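Local coordinates for protein PfhB2 (Pasteurella multocida, PDB 6U8T) that probably acts as a cysteine protease of peptidase clan CA, forming the YopT-like domain of the Pasteurella toxin PfhB2, at residues C[130-133]-C[134-138]; C[97-100]-C[101-105]; C[88-91]-C[92-95]; C[186-189]-C[190-194]; C[17-20]-C[21-24]. The protein carries 1 engineered substitution. All coordinates share one frame; numbering follows the deposited sequence.

Interaction 1: residues C[130-133]-C[134-138]; sequences SDIS and ALTKA
Thr136 folds its hydroxyl back onto the carbonyl of Ile132, one turn earlier, and this is where the contact is tightest. With OG1 beside the backbone N (chi1 -60°), the hydroxyl donates to Ile132 O at 2.8 Å from OG1, approaching from above the carbonyl plane. The backbone N of Thr136 reaches the same oxygen at 2.9 Å from N to Ile132 O and lies almost in line with the C=O bond, leaving two donors of one residue gripping a single acceptor. The Ile132 side chain runs obliquely past that of Thr136, its CG1 3.8 Å from OG1, while CB of Ile132 comes within 4.4 Å of CD2 of Leu135.

Ile132 occupies the N-cap position of helix 133-140, and the preceding residue supplies the polar side chain here: Asp131 OD1 accepts from Ser133 N at 3.0 Å, closing an Asx turn. That amide comes from above the carboxylate plane, and Ser133 OG adds a weak bond to the same OD1. Ile132 and Leu135 both pack on Val127 of strand 117-127; from the second subunit, Trp199 lies against Ile132 and Phe214 against Leu135.

The opposite character belongs to Ser133, Ala134 and Lys137, which are exposed. There the helix is joined chiefly through its backbone, Lys137 N donating to Ser133 O at 3.1 Å with an N-H...O angle of 159°. The Lys137 chain brings its CB near Ser133 O and then bends away from the loop.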
loop_
_atom_site.group_PDB
_atom_site.type_symbol
_atom_site.label_atom_id
_atom_site.label_comp_id
_atom_site.label_asym_id
_atom_site.label_seq_id
_atom_site.Cartn_x
_atom_site.Cartn_y
_atom_site.Cartn_z
ATOM N N SER C 130 10.589 0.698 11.617
ATOM C CA SER C 130 11.507 0.981 12.758
ATOM C C SER C 130 12.882 1.472 12.295
ATOM O O SER C 130 13.654 1.849 13.154
ATOM C CB SER C 130 11.640 -0.249 13.632
ATOM O OG SER C 130 11.780 -1.407 12.818
ATOM N N ASP C 131 13.199 1.463 11.001
ATOM C CA ASP C 131 14.490 2.014 10.502
ATOM C C ASP C 131 14.270 2.917 9.272
ATOM O O ASP C 131 13.746 2.405 8.294
ATOM C CB ASP C 131 15.503 0.925 10.162
ATOM C CG ASP C 131 16.809 1.526 9.661
ATOM O OD1 ASP C 131 17.214 2.560 10.197
ATOM O OD2 ASP C 131 17.405 0.982 8.724
ATOM N N ILE C 132 14.724 4.182 9.324
ATOM C CA ILE C 132 14.807 5.101 8.150
ATOM C C ILE C 132 16.186 5.771 8.105
ATOM O O ILE C 132 16.318 6.850 7.489
ATOM C CB ILE C 132 13.679 6.152 8.189
ATOM C CG1 ILE C 132 13.770 7.063 9.418
ATOM C CG2 ILE C 132 12.319 5.502 8.035
ATOM C CD1 ILE C 132 12.816 8.217 9.366
ATOM N N SER C 133 17.199 5.137 8.699
ATOM C CA SER C 133 18.545 5.721 8.835
ATOM C C SER C 133 19.159 5.896 7.438
ATOM O O SER C 133 19.739 6.966 7.201
ATOM C CB SER C 133 19.388 4.913 9.788
ATOM O OG SER C 133 19.980 3.820 9.117
ATOM N N ALA C 134 19.066 4.915 6.545
ATOM C CA ALA C 134 19.663 5.037 5.188
ATOM C C ALA C 134 18.930 6.130 4.392
ATOM O O ALA C 134 19.608 6.872 3.663
ATOM C CB ALA C 134 19.649 3.717 4.464
ATOM N N LEU C 135 17.606 6.237 4.516
ATOM C CA LEU C 135 16.794 7.286 3.835
ATOM C C LEU C 135 17.244 8.665 4.316
ATOM O O LEU C 135 17.455 9.547 3.467
ATOM C CB LEU C 135 15.313 7.102 4.156
ATOM C CG LEU C 135 14.387 8.242 3.729
ATOM C CD1 LEU C 135 14.389 8.407 2.216
ATOM C CD2 LEU C 135 12.972 8.019 4.236
ATOM N N THR C 136 17.366 8.835 5.636
ATOM C CA THR C 136 17.747 10.104 6.305
ATOM C C THR C 136 19.126 10.563 5.809
ATOM O O THR C 136 19.272 11.781 5.527
ATOM C CB THR C 136 17.684 9.962 7.820
ATOM O OG1 THR C 136 16.338 9.612 8.150
ATOM C CG2 THR C 136 18.064 11.250 8.517
ATOM N N LYS C 137 20.091 9.648 5.699
ATOM C CA LYS C 137 21.461 9.944 5.192
ATOM C C LYS C 137 21.369 10.388 3.720
ATOM O O LYS C 137 22.029 11.355 3.354
ATOM C CB LYS C 137 22.366 8.715 5.360
ATOM C CG LYS C 137 23.843 8.930 5.656
ATOM C CD LYS C 137 24.792 8.468 4.528
ATOM C CE LYS C 137 25.880 7.511 4.981
ATOM N NZ LYS C 137 26.207 6.523 3.922
ATOM N N ALA C 138 20.580 9.705 2.893
ATOM C CA ALA C 138 20.430 10.034 1.455
ATOM C C ALA C 138 19.832 11.448 1.293
ATOM O O ALA C 138 20.245 12.166 0.369
ATOM C CB ALA C 138 19.581 8.988 0.758
#

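Interaction 2: residues C[97-100]-C[101-105]; sequences LTDN and WLQEQ
Asp99 and Gln103 bring their polar ends together one turn apart, Asp99 OD2 lying 2.7 Å from Gln103 NE2 with the carboxylate and amide planes 67° apart. CG of Asp99 is anti to its N (chi1 -173°), which swings the carboxylate toward the following turn, where the extended Gln103 chain reaches it with its amide. Thr98 and Leu102, also four residues apart, meet on the neighbouring pair of backbone positions: Leu102 N donates to Thr98 O at 2.9 Å, and Leu102 CG rests 3.5 Å from that oxygen. The ladder of main-chain bonds continues with Trp101 N to Leu97 O at 3.1 Å and Glu104 N to Asn100 O at 2.9 Å. Just past the helix end, CG of Gln105 sits 3.5 Å above one face of the Trp101 ring, toward its rim.

A second shell fixes these groups. Asp99 OD2 forms salt bridges with Arg120 and Lys96, which probably hold the carboxylate ionised, and Thr98 OG1 is hydrogen-bonded to Glu39.

Residues 97-104 form the last turns of helix 91-104 and lie against two others: Leu97 and Trp101 lean on Leu81 of helix 72-87, Trp101 also meets Ala43, His44 and Ala47 of helix 20-51, and Thr98 and Leu102 touch Lys151 of strand 147-155.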
loop_
_atom_site.group_PDB
_atom_site.type_symbol
_atom_site.label_atom_id
_atom_site.label_comp_id
_atom_site.label_asym_id
_atom_site.label_seq_id
_atom_site.Cartn_x
_atom_site.Cartn_y
_atom_site.Cartn_z
ATOM N N LEU C 97 9.916 11.345 -17.372
ATOM C CA LEU C 97 9.086 12.481 -17.831
ATOM C C LEU C 97 9.272 13.647 -16.846
ATOM O O LEU C 97 9.457 14.787 -17.319
ATOM C CB LEU C 97 7.644 11.997 -17.950
ATOM C CG LEU C 97 6.562 13.051 -18.072
ATOM C CD1 LEU C 97 5.502 12.484 -18.968
ATOM C CD2 LEU C 97 5.994 13.396 -16.713
ATOM N N THR C 98 9.217 13.376 -15.541
ATOM C CA THR C 98 9.376 14.395 -14.482
ATOM C C THR C 98 10.777 15.016 -14.601
ATOM O O THR C 98 10.896 16.224 -14.493
ATOM C CB THR C 98 9.132 13.793 -13.093
ATOM O OG1 THR C 98 7.843 13.189 -13.038
ATOM C CG2 THR C 98 9.200 14.844 -12.016
ATOM N N ASP C 99 11.789 14.185 -14.842
ATOM C CA ASP C 99 13.196 14.605 -15.003
ATOM C C ASP C 99 13.327 15.553 -16.190
ATOM O O ASP C 99 14.067 16.534 -16.052
ATOM C CB ASP C 99 14.120 13.398 -15.162
ATOM C CG ASP C 99 15.576 13.797 -15.159
ATOM O OD1 ASP C 99 16.039 14.209 -14.094
ATOM O OD2 ASP C 99 16.216 13.715 -16.228
ATOM N N ASN C 100 12.670 15.256 -17.314
ATOM C CA ASN C 100 12.713 16.118 -18.523
ATOM C C ASN C 100 12.081 17.478 -18.192
ATOM O O ASN C 100 12.653 18.524 -18.587
ATOM C CB ASN C 100 12.009 15.503 -19.729
ATOM C CG ASN C 100 12.750 14.322 -20.314
ATOM O OD1 ASN C 100 12.114 13.343 -20.673
ATOM N ND2 ASN C 100 14.066 14.382 -20.435
ATOM N N TRP C 101 10.955 17.467 -17.492
ATOM C CA TRP C 101 10.250 18.703 -17.056
ATOM C C TRP C 101 11.183 19.542 -16.174
ATOM O O TRP C 101 11.291 20.761 -16.416
ATOM C CB TRP C 101 8.939 18.376 -16.332
ATOM C CG TRP C 101 8.129 19.586 -16.005
ATOM C CD1 TRP C 101 7.216 20.191 -16.821
ATOM C CD2 TRP C 101 8.192 20.378 -14.804
ATOM N NE1 TRP C 101 6.707 21.308 -16.216
ATOM C CE2 TRP C 101 7.276 21.439 -14.968
ATOM C CE3 TRP C 101 8.927 20.303 -13.624
ATOM C CZ2 TRP C 101 7.027 22.374 -13.973
ATOM C CZ3 TRP C 101 8.707 21.247 -12.645
ATOM C CH2 TRP C 101 7.776 22.281 -12.827
ATOM N N LEU C 102 11.860 18.912 -15.221
ATOM C CA LEU C 102 12.763 19.604 -14.268
ATOM C C LEU C 102 13.910 20.266 -15.034
ATOM O O LEU C 102 14.239 21.419 -14.715
ATOM C CB LEU C 102 13.250 18.629 -13.203
ATOM C CG LEU C 102 12.235 18.353 -12.091
ATOM C CD1 LEU C 102 12.656 17.157 -11.261
ATOM C CD2 LEU C 102 12.037 19.574 -11.200
ATOM N N GLN C 103 14.447 19.617 -16.069
ATOM C CA GLN C 103 15.574 20.177 -16.860
ATOM C C GLN C 103 15.069 21.328 -17.726
ATOM O O GLN C 103 15.741 22.381 -17.754
ATOM C CB GLN C 103 16.284 19.065 -17.622
ATOM C CG GLN C 103 17.158 18.215 -16.699
ATOM C CD GLN C 103 17.873 17.096 -17.416
ATOM O OE1 GLN C 103 18.782 17.315 -18.213
ATOM N NE2 GLN C 103 17.482 15.870 -17.138
ATOM N N GLU C 104 13.885 21.177 -18.324
ATOM C CA GLU C 104 13.164 22.268 -19.035
ATOM C C GLU C 104 13.017 23.513 -18.146
ATOM O O GLU C 104 13.059 24.604 -18.668
ATOM C CB GLU C 104 11.827 21.748 -19.533
ATOM C CG GLU C 104 11.978 20.946 -20.791
ATOM C CD GLU C 104 10.691 20.440 -21.400
ATOM O OE1 GLU C 104 9.660 20.445 -20.690
ATOM O OE2 GLU C 104 10.746 20.047 -22.586
ATOM N N GLN C 105 12.854 23.364 -16.843
ATOM C CA GLN C 105 12.674 24.512 -15.915
ATOM C C GLN C 105 14.029 24.998 -15.406
ATOM O O GLN C 105 14.025 25.898 -14.572
ATOM C CB GLN C 105 11.849 24.148 -14.682
ATOM C CG GLN C 105 10.533 23.446 -14.982
ATOM C CD GLN C 105 9.651 24.207 -15.934
ATOM O OE1 GLN C 105 9.310 25.356 -15.694
ATOM N NE2 GLN C 105 9.238 23.535 -16.998
#

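Interaction 3: residues C[88-91]-C[92-95]; sequences SGSA and TQQF
Ser90 and Gln93 are joined through an unusual serine conformation. The serine phi is positive at 120°, a strained state for a residue with a side chain; this backbone sets the direction of the bond to CB, and a chi1 of 144°, close to eclipsing the carbonyl carbon, then points OG at Gln93 N. There OG accepts from Gln93 N at 3.2 Å, making Ser90 the N-cap of helix 91-104. Gln93 in turn sends its extended chain back beside the serine: its CG lies 3.5 Å from Ser90 OG, and its NE2 is 3.1 Å from Gly89 O and packs tightly on Ser90 CB, 3.2 Å from NE2.

The first backbone bonds of the helix follow directly. Ser90 O accepts from Gln94 N at 3.0 Å, and Ala91 O takes Phe95 N, also at 3.0 Å. The Phe95 ring passes closely by this second carbonyl, with CD2 3.0 Å from Ala91 O. Before the cap, CB of Ser88 packs 3.7 Å from CG of Gln94, whose amide NE2 is hydrogen-bonded to Phe85 O.

The stretch is thus a tight link at the protein surface between two helices. Gly89, with positive phi, breaks the chain out of helix 72-87; Gln94 ties the new helix back to the end of that one, and Phe95 leans on Lys151 and Ser153 of strand 147-155.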
loop_
_atom_site.group_PDB
_atom_site.type_symbol
_atom_site.label_atom_id
_atom_site.label_comp_id
_atom_site.label_asym_id
_atom_site.label_seq_id
_atom_site.Cartn_x
_atom_site.Cartn_y
_atom_site.Cartn_z
ATOM N N SER C 88 1.944 8.155 -18.866
ATOM C CA SER C 88 3.251 7.572 -19.201
ATOM C C SER C 88 3.190 6.046 -19.149
ATOM O O SER C 88 3.759 5.446 -20.065
ATOM C CB SER C 88 4.351 8.114 -18.320
ATOM O OG SER C 88 5.599 7.939 -18.955
ATOM N N GLY C 89 2.617 5.423 -18.123
ATOM C CA GLY C 89 2.614 3.946 -17.987
ATOM C C GLY C 89 3.993 3.281 -18.116
ATOM O O GLY C 89 4.404 3.032 -19.221
ATOM N N SER C 90 4.590 2.900 -16.993
ATOM C CA SER C 90 5.963 2.389 -16.764
ATOM C C SER C 90 6.563 3.411 -15.808
ATOM O O SER C 90 6.710 4.556 -16.215
ATOM C CB SER C 90 6.812 2.161 -18.008
ATOM O OG SER C 90 8.190 2.489 -17.787
ATOM N N ALA C 91 6.802 3.024 -14.561
ATOM C CA ALA C 91 7.400 3.880 -13.518
ATOM C C ALA C 91 8.739 4.480 -14.018
ATOM O O ALA C 91 9.051 5.655 -13.664
ATOM C CB ALA C 91 7.530 3.090 -12.254
ATOM N N THR C 92 9.481 3.742 -14.844
ATOM C CA THR C 92 10.744 4.224 -15.451
ATOM C C THR C 92 10.465 5.433 -16.334
ATOM O O THR C 92 11.223 6.427 -16.237
ATOM C CB THR C 92 11.493 3.130 -16.217
ATOM O OG1 THR C 92 12.137 2.404 -15.171
ATOM C CG2 THR C 92 12.505 3.661 -17.212
ATOM N N GLN C 93 9.452 5.343 -17.195
ATOM C CA GLN C 93 9.078 6.441 -18.134
ATOM C C GLN C 93 8.452 7.601 -17.368
ATOM O O GLN C 93 8.702 8.697 -17.741
ATOM C CB GLN C 93 8.164 5.922 -19.236
ATOM C CG GLN C 93 8.905 4.958 -20.144
ATOM C CD GLN C 93 8.010 4.407 -21.212
ATOM O OE1 GLN C 93 8.209 4.668 -22.393
ATOM N NE2 GLN C 93 7.010 3.664 -20.780
ATOM N N GLN C 94 7.671 7.346 -16.339
ATOM C CA GLN C 94 7.045 8.379 -15.487
ATOM C C GLN C 94 8.155 9.246 -14.881
ATOM O O GLN C 94 8.123 10.478 -15.057
ATOM C CB GLN C 94 6.225 7.747 -14.369
ATOM C CG GLN C 94 4.949 7.092 -14.851
ATOM C CD GLN C 94 4.095 6.612 -13.706
ATOM O OE1 GLN C 94 4.571 5.999 -12.761
ATOM N NE2 GLN C 94 2.816 6.909 -13.768
ATOM N N PHE C 95 9.127 8.626 -14.224
ATOM C CA PHE C 95 10.246 9.362 -13.568
ATOM C C PHE C 95 11.111 10.061 -14.639
ATOM O O PHE C 95 11.574 11.196 -14.387
ATOM C CB PHE C 95 10.984 8.433 -12.598
ATOM C CG PHE C 95 10.159 8.028 -11.402
ATOM C CD1 PHE C 95 9.504 8.975 -10.616
ATOM C CD2 PHE C 95 10.041 6.689 -11.066
ATOM C CE1 PHE C 95 8.766 8.591 -9.506
ATOM C CE2 PHE C 95 9.310 6.313 -9.941
ATOM C CZ PHE C 95 8.680 7.260 -9.158
#

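Interaction 4: residues C[186-189]-C[190-194]; sequences SHQK and FESWL
Ser186 opens the contact with its carbonyl, which receives Phe190 N in a weak bond of 3.3 Å from O to N. Its hydroxyl works as a cap, OG accepting from Lys189 N at 3.1 Å, so Ser186 is the N-cap of helix 187-201. His187 comes next: its O takes Glu191 N at 2.8 Å and lies at the edge of the Phe190 ring. The imidazole has its partner outside the segments, NE2 being hydrogen-bonded to Gly169 O. His187 and Phe190 both rest on Val172 of strand 171-176, and Leu140 of the second subunit packs on both, which places this first helical turn between the antiparallel sheet and the partner molecule.

Gln188 is gripped twice by one residue. Ser192 N donates to Gln188 O at 3.0 Å with an N-H...O angle of 173°, while Ser192 OG, held beside its own backbone N by a chi1 of -53°, reaches the same oxygen at 3.0 Å from above the carbonyl plane. The Gln188 chain bends at chi2, bringing OE1 within 3.0 Å of Ser192 OG. Lys189 ends the series: its O accepts from Trp193 N at 3.2 Å, and the indole beyond meets the rings of Phe184 and Phe198.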
loop_
_atom_site.group_PDB
_atom_site.type_symbol
_atom_site.label_atom_id
_atom_site.label_comp_id
_atom_site.label_asym_id
_atom_site.label_seq_id
_atom_site.Cartn_x
_atom_site.Cartn_y
_atom_site.Cartn_z
ATOM N N SER C 186 -15.373 -27.188 -11.986
ATOM C CA SER C 186 -14.037 -27.784 -12.284
ATOM C C SER C 186 -12.908 -26.865 -11.776
ATOM O O SER C 186 -13.128 -25.639 -11.686
ATOM C CB SER C 186 -13.882 -28.043 -13.757
ATOM O OG SER C 186 -13.647 -26.828 -14.461
ATOM N N HIS C 187 -11.742 -27.437 -11.458
ATOM C CA HIS C 187 -10.506 -26.687 -11.093
ATOM C C HIS C 187 -10.108 -25.777 -12.250
ATOM O O HIS C 187 -9.776 -24.626 -11.977
ATOM C CB HIS C 187 -9.340 -27.624 -10.735
ATOM C CG HIS C 187 -9.467 -28.275 -9.383
ATOM N ND1 HIS C 187 -8.356 -28.745 -8.649
ATOM C CD2 HIS C 187 -10.554 -28.509 -8.616
ATOM C CE1 HIS C 187 -8.831 -29.328 -7.550
ATOM N NE2 HIS C 187 -10.115 -29.168 -7.472
ATOM N N GLN C 188 -10.138 -26.281 -13.480
ATOM C CA GLN C 188 -9.719 -25.532 -14.701
ATOM C C GLN C 188 -10.514 -24.216 -14.757
ATOM O O GLN C 188 -9.901 -23.146 -14.951
ATOM C CB GLN C 188 -9.950 -26.382 -15.957
ATOM C CG GLN C 188 -8.863 -26.285 -17.019
ATOM C CD GLN C 188 -8.623 -24.854 -17.398
ATOM O OE1 GLN C 188 -7.786 -24.178 -16.809
ATOM N NE2 GLN C 188 -9.474 -24.341 -18.268
ATOM N N LYS C 189 -11.836 -24.299 -14.593
ATOM C CA LYS C 189 -12.736 -23.132 -14.736
ATOM C C LYS C 189 -12.397 -22.091 -13.661
ATOM O O LYS C 189 -12.323 -20.895 -14.006
ATOM C CB LYS C 189 -14.191 -23.594 -14.717
ATOM C CG LYS C 189 -14.623 -24.254 -16.016
ATOM C CD LYS C 189 -16.044 -24.751 -15.991
ATOM C CE LYS C 189 -16.426 -25.471 -17.260
ATOM N NZ LYS C 189 -17.422 -26.533 -16.989
ATOM N N PHE C 190 -12.160 -22.532 -12.423
ATOM C CA PHE C 190 -11.720 -21.662 -11.301
ATOM C C PHE C 190 -10.358 -21.018 -11.611
ATOM O O PHE C 190 -10.216 -19.804 -11.425
ATOM C CB PHE C 190 -11.657 -22.429 -9.978
ATOM C CG PHE C 190 -11.023 -21.632 -8.868
ATOM C CD1 PHE C 190 -11.724 -20.609 -8.244
ATOM C CD2 PHE C 190 -9.709 -21.862 -8.492
ATOM C CE1 PHE C 190 -11.137 -19.856 -7.236
ATOM C CE2 PHE C 190 -9.121 -21.095 -7.496
ATOM C CZ PHE C 190 -9.837 -20.107 -6.860
ATOM N N GLU C 191 -9.379 -21.808 -12.052
ATOM C CA GLU C 191 -7.989 -21.339 -12.264
ATOM C C GLU C 191 -7.983 -20.264 -13.354
ATOM O O GLU C 191 -7.379 -19.199 -13.123
ATOM C CB GLU C 191 -7.081 -22.515 -12.611
ATOM C CG GLU C 191 -5.649 -22.103 -12.866
ATOM C CD GLU C 191 -4.647 -23.255 -12.821
ATOM O OE1 GLU C 191 -4.746 -24.145 -11.930
ATOM O OE2 GLU C 191 -3.758 -23.268 -13.684
ATOM N N SER C 192 -8.644 -20.506 -14.493
ATOM C CA SER C 192 -8.702 -19.543 -15.624
ATOM C C SER C 192 -9.375 -18.251 -15.169
ATOM O O SER C 192 -8.814 -17.204 -15.420
ATOM C CB SER C 192 -9.392 -20.121 -16.800
ATOM O OG SER C 192 -8.776 -21.347 -17.102
ATOM N N TRP C 193 -10.526 -18.346 -14.506
ATOM C CA TRP C 193 -11.300 -17.192 -13.989
ATOM C C TRP C 193 -10.449 -16.378 -13.022
ATOM O O TRP C 193 -10.435 -15.159 -13.168
ATOM C CB TRP C 193 -12.578 -17.647 -13.302
ATOM C CG TRP C 193 -13.274 -16.529 -12.604
ATOM C CD1 TRP C 193 -14.097 -15.588 -13.156
ATOM C CD2 TRP C 193 -13.185 -16.214 -11.209
ATOM N NE1 TRP C 193 -14.556 -14.738 -12.187
ATOM C CE2 TRP C 193 -14.018 -15.099 -10.986
ATOM C CE3 TRP C 193 -12.518 -16.782 -10.127
ATOM C CZ2 TRP C 193 -14.191 -14.549 -9.723
ATOM C CZ3 TRP C 193 -12.665 -16.222 -8.880
ATOM C CH2 TRP C 193 -13.491 -15.122 -8.686
ATOM N N LEU C 194 -9.779 -17.023 -12.070
ATOM C CA LEU C 194 -8.961 -16.351 -11.042
ATOM C C LEU C 194 -7.821 -15.596 -11.739
ATOM O O LEU C 194 -7.650 -14.392 -11.435
ATOM C CB LEU C 194 -8.419 -17.376 -10.045
ATOM C CG LEU C 194 -7.924 -16.775 -8.729
ATOM C CD1 LEU C 194 -9.091 -16.276 -7.891
ATOM C CD2 LEU C 194 -7.110 -17.763 -7.924
#

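Interaction 5: residues C[17-20]-C[21-24]; sequences AQSK and GEVY
Ser19 meets Glu22 along its whole short side chain. CB lies 3.8 Å from Glu22 CG, a carbon-to-carbon contact. One bond further, a chi1 of 172° sets OG opposite the backbone N, beside the carbonyl carbon and facing the helix start, where it accepts from Glu22 N at 3.1 Å with an N-H...O angle of 147°. OG also lies 3.6 Å from Glu22 CG and makes a second hydrogen bond, to Asn178 O, which fixes the hydroxyl between the helix and a neighbouring loop. Ser19 is thereby the N-cap of helix 20-51.

The serine carbonyl contributes less: within the two segments Ser19 O takes two weak bonds, from Val23 N at 3.4 Å and a strongly bent one from Glu22 N. The first regular step is Tyr24 N to Lys20 O, 2.9 Å. Bent at chi2, Glu22 carries its carboxylate away from the cap to a salt bridge with Lys25. The second subunit packs on Val23 through His30 and on Tyr24 through Leu156.

The cap stands where the chain leaves strand 11-15 for the long helix 20-51. Gly21 shares backbone hydrogen bonds with Asn178, and Phe179 lies against Ser19 and Glu22, so the loop between strands 171-176 and 180-184 borders one side.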
loop_
_atom_site.group_PDB
_atom_site.type_symbol
_atom_site.label_atom_id
_atom_site.label_comp_id
_atom_site.label_asym_id
_atom_site.label_seq_id
_atom_site.Cartn_x
_atom_site.Cartn_y
_atom_site.Cartn_z
ATOM N N ALA C 17 -24.580 -6.648 -1.277
ATOM C CA ALA C 17 -25.325 -5.453 -1.725
ATOM C C ALA C 17 -24.356 -4.268 -1.751
ATOM O O ALA C 17 -24.354 -3.518 -2.729
ATOM C CB ALA C 17 -26.501 -5.223 -0.805
ATOM N N GLN C 18 -23.540 -4.127 -0.710
ATOM C CA GLN C 18 -22.498 -3.075 -0.618
ATOM C C GLN C 18 -21.145 -3.784 -0.710
ATOM O O GLN C 18 -20.760 -4.492 0.268
ATOM C CB GLN C 18 -22.611 -2.302 0.699
ATOM C CG GLN C 18 -24.027 -1.892 1.075
ATOM C CD GLN C 18 -24.362 -0.493 0.622
ATOM O OE1 GLN C 18 -23.791 0.038 -0.339
ATOM N NE2 GLN C 18 -25.289 0.120 1.339
ATOM N N SER C 19 -20.487 -3.648 -1.855
ATOM C CA SER C 19 -19.203 -4.318 -2.156
ATOM C C SER C 19 -18.093 -3.508 -1.486
ATOM O O SER C 19 -17.831 -2.360 -1.935
ATOM C CB SER C 19 -19.024 -4.429 -3.635
ATOM O OG SER C 19 -17.729 -4.889 -3.960
ATOM N N LYS C 20 -17.474 -4.037 -0.437
ATOM C CA LYS C 20 -16.242 -3.419 0.133
ATOM C C LYS C 20 -15.100 -3.460 -0.899
ATOM O O LYS C 20 -14.227 -2.560 -0.825
ATOM C CB LYS C 20 -15.888 -4.056 1.477
ATOM C CG LYS C 20 -16.946 -3.849 2.548
ATOM C CD LYS C 20 -17.277 -2.395 2.758
ATOM C CE LYS C 20 -17.882 -2.161 4.115
ATOM N NZ LYS C 20 -18.003 -0.719 4.387
ATOM N N GLY C 21 -15.163 -4.390 -1.856
ATOM C CA GLY C 21 -14.237 -4.459 -3.000
ATOM C C GLY C 21 -14.338 -3.236 -3.902
ATOM O O GLY C 21 -13.295 -2.759 -4.351
ATOM N N GLU C 22 -15.544 -2.745 -4.190
ATOM C CA GLU C 22 -15.736 -1.536 -5.054
ATOM C C GLU C 22 -15.168 -0.305 -4.354
ATOM O O GLU C 22 -14.480 0.489 -5.017
ATOM C CB GLU C 22 -17.214 -1.337 -5.436
ATOM C CG GLU C 22 -17.700 -2.346 -6.461
ATOM C CD GLU C 22 -16.808 -2.526 -7.683
ATOM O OE1 GLU C 22 -16.397 -1.505 -8.274
ATOM O OE2 GLU C 22 -16.516 -3.696 -8.052
ATOM N N VAL C 23 -15.415 -0.172 -3.062
ATOM C CA VAL C 23 -14.783 0.877 -2.215
ATOM C C VAL C 23 -13.249 0.737 -2.316
ATOM O O VAL C 23 -12.576 1.770 -2.504
ATOM C CB VAL C 23 -15.281 0.790 -0.759
ATOM C CG1 VAL C 23 -14.445 1.667 0.190
ATOM C CG2 VAL C 23 -16.787 1.105 -0.684
ATOM N N TYR C 24 -12.699 -0.479 -2.220
ATOM C CA TYR C 24 -11.232 -0.681 -2.281
ATOM C C TYR C 24 -10.686 -0.216 -3.649
ATOM O O TYR C 24 -9.608 0.390 -3.698
ATOM C CB TYR C 24 -10.818 -2.119 -1.911
ATOM C CG TYR C 24 -9.324 -2.265 -1.936
ATOM C CD1 TYR C 24 -8.560 -1.660 -0.963
ATOM C CD2 TYR C 24 -8.665 -2.851 -2.997
ATOM C CE1 TYR C 24 -7.178 -1.761 -0.960
ATOM C CE2 TYR C 24 -7.285 -2.878 -3.064
ATOM C CZ TYR C 24 -6.536 -2.340 -2.040
ATOM O OH TYR C 24 -5.165 -2.404 -2.110
#

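In the fold
All five contacts are local, and four lie at helix starts; interaction 2 alone belongs to the closing turns of a helix. Serine hydroxyls cap in interactions 3, 4 and 5, an Asx turn in interaction 1. Interactions 1, 4 and 5 are partly buried and touch the second subunit. Interactions 1 and 4 each have a hydroxyl that doubles the backbone bond to a carbonyl four residues back. Their centres are 45 Å apart in the chain, yet Thr136 from interaction 1 of one subunit packs on Glu191 and Leu194 from interaction 4 of the other. Interactions 2 and 3 share helix 91-104, the first partly buried, the second at the surface and untouched by the partner chain.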